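Long-range contact in DNA polymerase III beta subunit (PDB 2AVT), which probably encircles DNA as a ring-shaped dimer that slides along the duplex and tethers the replicative polymerase to its template: residues Ser352-Thr360 with Ile369-Thr377. Sequence-based numbering, arbitrary orientation.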
loop_
_atom_site.group_PDB
_atom_site.type_symbol
_atom_site.label_atom_id
_atom_site.label_comp_id
_atom_site.label_asym_id
_atom_site.label_seq_id
_atom_site.Cartn_x
_atom_site.Cartn_y
_atom_site.Cartn_z
ATOM N N SER A 352 -1.153 9.749 41.238
ATOM C CA SER A 352 0.196 9.347 41.648
ATOM C C SER A 352 0.947 8.683 40.496
ATOM O O SER A 352 0.353 8.303 39.486
ATOM C CB SER A 352 0.127 8.367 42.824
ATOM O OG SER A 352 0.002 7.029 42.368
ATOM N N PRO A 353 2.271 8.526 40.639
ATOM C CA PRO A 353 3.094 7.900 39.601
ATOM C C PRO A 353 2.595 6.518 39.189
ATOM O O PRO A 353 2.842 6.078 38.071
ATOM C CB PRO A 353 4.476 7.842 40.250
ATOM C CG PRO A 353 4.483 9.066 41.115
ATOM C CD PRO A 353 3.110 9.017 41.747
ATOM N N VAL A 354 1.887 5.840 40.088
ATOM C CA VAL A 354 1.379 4.502 39.804
ATOM C C VAL A 354 -0.140 4.444 39.615
ATOM O O VAL A 354 -0.741 3.371 39.667
ATOM C CB VAL A 354 1.792 3.514 40.929
ATOM C CG1 VAL A 354 1.378 2.099 40.567
ATOM C CG2 VAL A 354 3.293 3.573 41.146
ATOM N N ARG A 355 -0.770 5.590 39.395
ATOM C CA ARG A 355 -2.214 5.596 39.189
ATOM C C ARG A 355 -2.563 6.006 37.765
ATOM O O ARG A 355 -1.852 6.786 37.130
ATOM C CB ARG A 355 -2.909 6.542 40.178
ATOM C CG ARG A 355 -2.809 6.113 41.638
ATOM C CD ARG A 355 -3.115 4.630 41.800
ATOM N NE ARG A 355 -3.105 4.220 43.202
ATOM C CZ ARG A 355 -4.093 4.460 44.060
ATOM N NH1 ARG A 355 -5.181 5.105 43.658
ATOM N NH2 ARG A 355 -3.991 4.063 45.322
ATOM N N PRO A 356 -3.658 5.460 37.235
ATOM C CA PRO A 356 -4.077 5.797 35.875
ATOM C C PRO A 356 -4.363 7.288 35.738
ATOM O O PRO A 356 -5.008 7.879 36.607
ATOM C CB PRO A 356 -5.330 4.952 35.689
ATOM C CG PRO A 356 -5.025 3.738 36.511
ATOM C CD PRO A 356 -4.441 4.333 37.766
ATOM N N PHE A 357 -3.865 7.895 34.666
ATOM C CA PHE A 357 -4.105 9.310 34.412
ATOM C C PHE A 357 -5.131 9.435 33.291
ATOM O O PHE A 357 -5.096 8.678 32.321
ATOM C CB PHE A 357 -2.796 10.033 34.055
ATOM C CG PHE A 357 -2.089 9.487 32.843
ATOM C CD1 PHE A 357 -1.243 8.395 32.951
ATOM C CD2 PHE A 357 -2.230 10.098 31.607
ATOM C CE1 PHE A 357 -0.547 7.927 31.850
ATOM C CE2 PHE A 357 -1.535 9.635 30.503
ATOM C CZ PHE A 357 -0.694 8.550 30.623
ATOM N N THR A 358 -6.054 10.383 33.441
ATOM C CA THR A 358 -7.121 10.579 32.463
ATOM C C THR A 358 -6.885 11.701 31.470
ATOM O O THR A 358 -6.170 12.669 31.746
ATOM C CB THR A 358 -8.466 10.874 33.153
ATOM O OG1 THR A 358 -8.372 12.123 33.848
ATOM C CG2 THR A 358 -8.820 9.769 34.134
ATOM N N LEU A 359 -7.521 11.567 30.312
ATOM C CA LEU A 359 -7.411 12.550 29.252
ATOM C C LEU A 359 -8.828 12.881 28.776
ATOM O O LEU A 359 -9.667 11.994 28.634
ATOM C CB LEU A 359 -6.598 11.983 28.076
ATOM C CG LEU A 359 -5.326 11.158 28.327
ATOM C CD1 LEU A 359 -4.387 11.928 29.219
ATOM C CD2 LEU A 359 -5.680 9.824 28.968
ATOM N N THR A 360 -9.094 14.161 28.550
ATOM C CA THR A 360 -10.403 14.589 28.069
ATOM C C THR A 360 -10.177 15.732 27.102
ATOM O O THR A 360 -9.235 16.511 27.257
ATOM C CB THR A 360 -11.339 15.069 29.229
ATOM O OG1 THR A 360 -10.757 16.198 29.893
ATOM C CG2 THR A 360 -11.558 13.958 30.236
ATOM N N ILE A 369 -13.898 10.458 27.966
ATOM C CA ILE A 369 -12.826 10.242 28.922
ATOM C C ILE A 369 -11.995 9.018 28.554
ATOM O O ILE A 369 -12.544 7.963 28.234
ATOM C CB ILE A 369 -13.390 10.008 30.329
ATOM C CG1 ILE A 369 -14.107 11.270 30.826
ATOM C CG2 ILE A 369 -12.261 9.599 31.268
ATOM C CD1 ILE A 369 -14.888 11.064 32.119
ATOM N N GLN A 370 -10.675 9.170 28.588
ATOM C CA GLN A 370 -9.765 8.065 28.305
ATOM C C GLN A 370 -8.872 7.881 29.526
ATOM O O GLN A 370 -8.479 8.855 30.169
ATOM C CB GLN A 370 -8.917 8.351 27.064
ATOM C CG GLN A 370 -9.727 8.451 25.773
ATOM C CD GLN A 370 -8.856 8.696 24.568
ATOM O OE1 GLN A 370 -8.259 7.766 24.018
ATOM N NE2 GLN A 370 -8.761 9.949 24.155
ATOM N N LEU A 371 -8.559 6.625 29.830
ATOM C CA LEU A 371 -7.748 6.269 30.992
ATOM C C LEU A 371 -6.511 5.471 30.548
ATOM O O LEU A 371 -6.629 4.524 29.776
ATOM C CB LEU A 371 -8.614 5.429 31.941
ATOM C CG LEU A 371 -8.317 5.266 33.437
ATOM C CD1 LEU A 371 -8.517 6.592 34.145
ATOM C CD2 LEU A 371 -9.259 4.222 34.037
ATOM N N ILE A 372 -5.334 5.858 31.035
ATOM C CA ILE A 372 -4.090 5.171 30.691
ATOM C C ILE A 372 -3.309 4.780 31.940
ATOM O O ILE A 372 -2.978 5.630 32.771
ATOM C CB ILE A 372 -3.165 6.056 29.839
ATOM C CG1 ILE A 372 -3.784 6.303 28.464
ATOM C CG2 ILE A 372 -1.796 5.389 29.702
ATOM C CD1 ILE A 372 -2.968 7.256 27.598
ATOM N N THR A 373 -3.013 3.494 32.069
ATOM C CA THR A 373 -2.263 3.002 33.216
ATOM C C THR A 373 -0.773 3.218 32.992
ATOM O O THR A 373 -0.230 2.872 31.944
ATOM C CB THR A 373 -2.528 1.516 33.442
ATOM O OG1 THR A 373 -3.921 1.321 33.723
ATOM C CG2 THR A 373 -1.693 0.997 34.598
ATOM N N PRO A 374 -0.091 3.809 33.982
ATOM C CA PRO A 374 1.345 4.085 33.913
ATOM C C PRO A 374 2.215 2.878 34.265
ATOM O O PRO A 374 1.713 1.810 34.617
ATOM C CB PRO A 374 1.512 5.230 34.902
ATOM C CG PRO A 374 0.540 4.853 35.975
ATOM C CD PRO A 374 -0.681 4.388 35.204
ATOM N N VAL A 375 3.524 3.068 34.172
ATOM C CA VAL A 375 4.482 2.011 34.475
ATOM C C VAL A 375 5.308 2.365 35.712
ATOM O O VAL A 375 5.953 3.416 35.757
ATOM C CB VAL A 375 5.442 1.782 33.273
ATOM C CG1 VAL A 375 6.461 0.703 33.610
ATOM C CG2 VAL A 375 4.641 1.385 32.037
ATOM N N ARG A 376 5.281 1.497 36.719
ATOM C CA ARG A 376 6.055 1.745 37.935
ATOM C C ARG A 376 7.536 1.708 37.582
ATOM O O ARG A 376 8.098 0.637 37.358
ATOM C CB ARG A 376 5.754 0.684 39.001
ATOM C CG ARG A 376 4.299 0.631 39.436
ATOM C CD ARG A 376 4.100 -0.264 40.653
ATOM N NE ARG A 376 4.862 0.203 41.809
ATOM C CZ ARG A 376 4.684 -0.242 43.050
ATOM N NH1 ARG A 376 3.766 -1.167 43.297
ATOM N NH2 ARG A 376 5.420 0.237 44.046
ATOM N N THR A 377 8.157 2.882 37.519
ATOM C CA THR A 377 9.572 2.989 37.184
ATOM C C THR A 377 10.438 2.384 38.284
ATOM O O THR A 377 10.593 1.164 38.368
ATOM C CB THR A 377 9.949 4.455 36.963
HETATM O O HOH W 1 5.129 5.824 36.847
HETATM O O HOH W 2 -10.410 11.535 25.956
#
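Phe-357 and Ile-372 face each other as a hydrogen-bonded pair of an antiparallel hairpin, joined by Phe-357 N to Ile-372 O and Ile-372 N to Phe-357 O, both 3.1 Å. Two residues on, Leu-359 and Gln-370 repeat the pattern, with Leu-359 N 2.9 Å from Gln-370 O. The same carbonyls receive CA-H...O contacts, Ile-372 O from Pro-356 CA and Gln-370 O from Thr-358 CA. Between them the non-hydrogen-bonded pair Thr-358 and Leu-371 turns its backbone polar groups outward, to His-349 on strand 345-350 and Met-185 on strand 184-191, so this C-terminal-domain hairpin continues its sheet into that of the central domain.

Apolar contacts differ between the two faces. On one, chi1 of 59° sets Phe-357 CG between its own backbone N and carbonyl carbon, which brings the ring over the Ile-372 side chain. Ile-372 CB makes a CH-pi contact 3.9 Å from the centroid, offset toward the rim, and Phe-357 CZ comes 3.5 Å from Ile-372 CG2. Ile-372 CD1 reaches Leu-359 CD2 at 4.0 Å; Phe-329 and Phe-350 also meet the ring. On the other face, Pro-356 CB packs against Leu-371 CG at 3.8 Å.

Past the ladder lies the type I turn 352-355, whose Ser-352 OG forms an ST turn with Val-354 N. Both Val-354 methyls press on Arg-376 CG from one side. Water joins Pro-353 O to Val-375 O; a second links Leu-359 O to NE2 of Gln-370, whose amide OE1 is hydrogen-bonded to Ser-337 OG.

The hairpin is thus a worked case of divided labour: backbone bonds fix the register, a buried aromatic-aliphatic cluster fills one face, and the ladder stops at Pro-374, which has no N-H for Arg-355 O and packs CG and CD there instead, the tail lying beside the turn through van der Waals contacts and water.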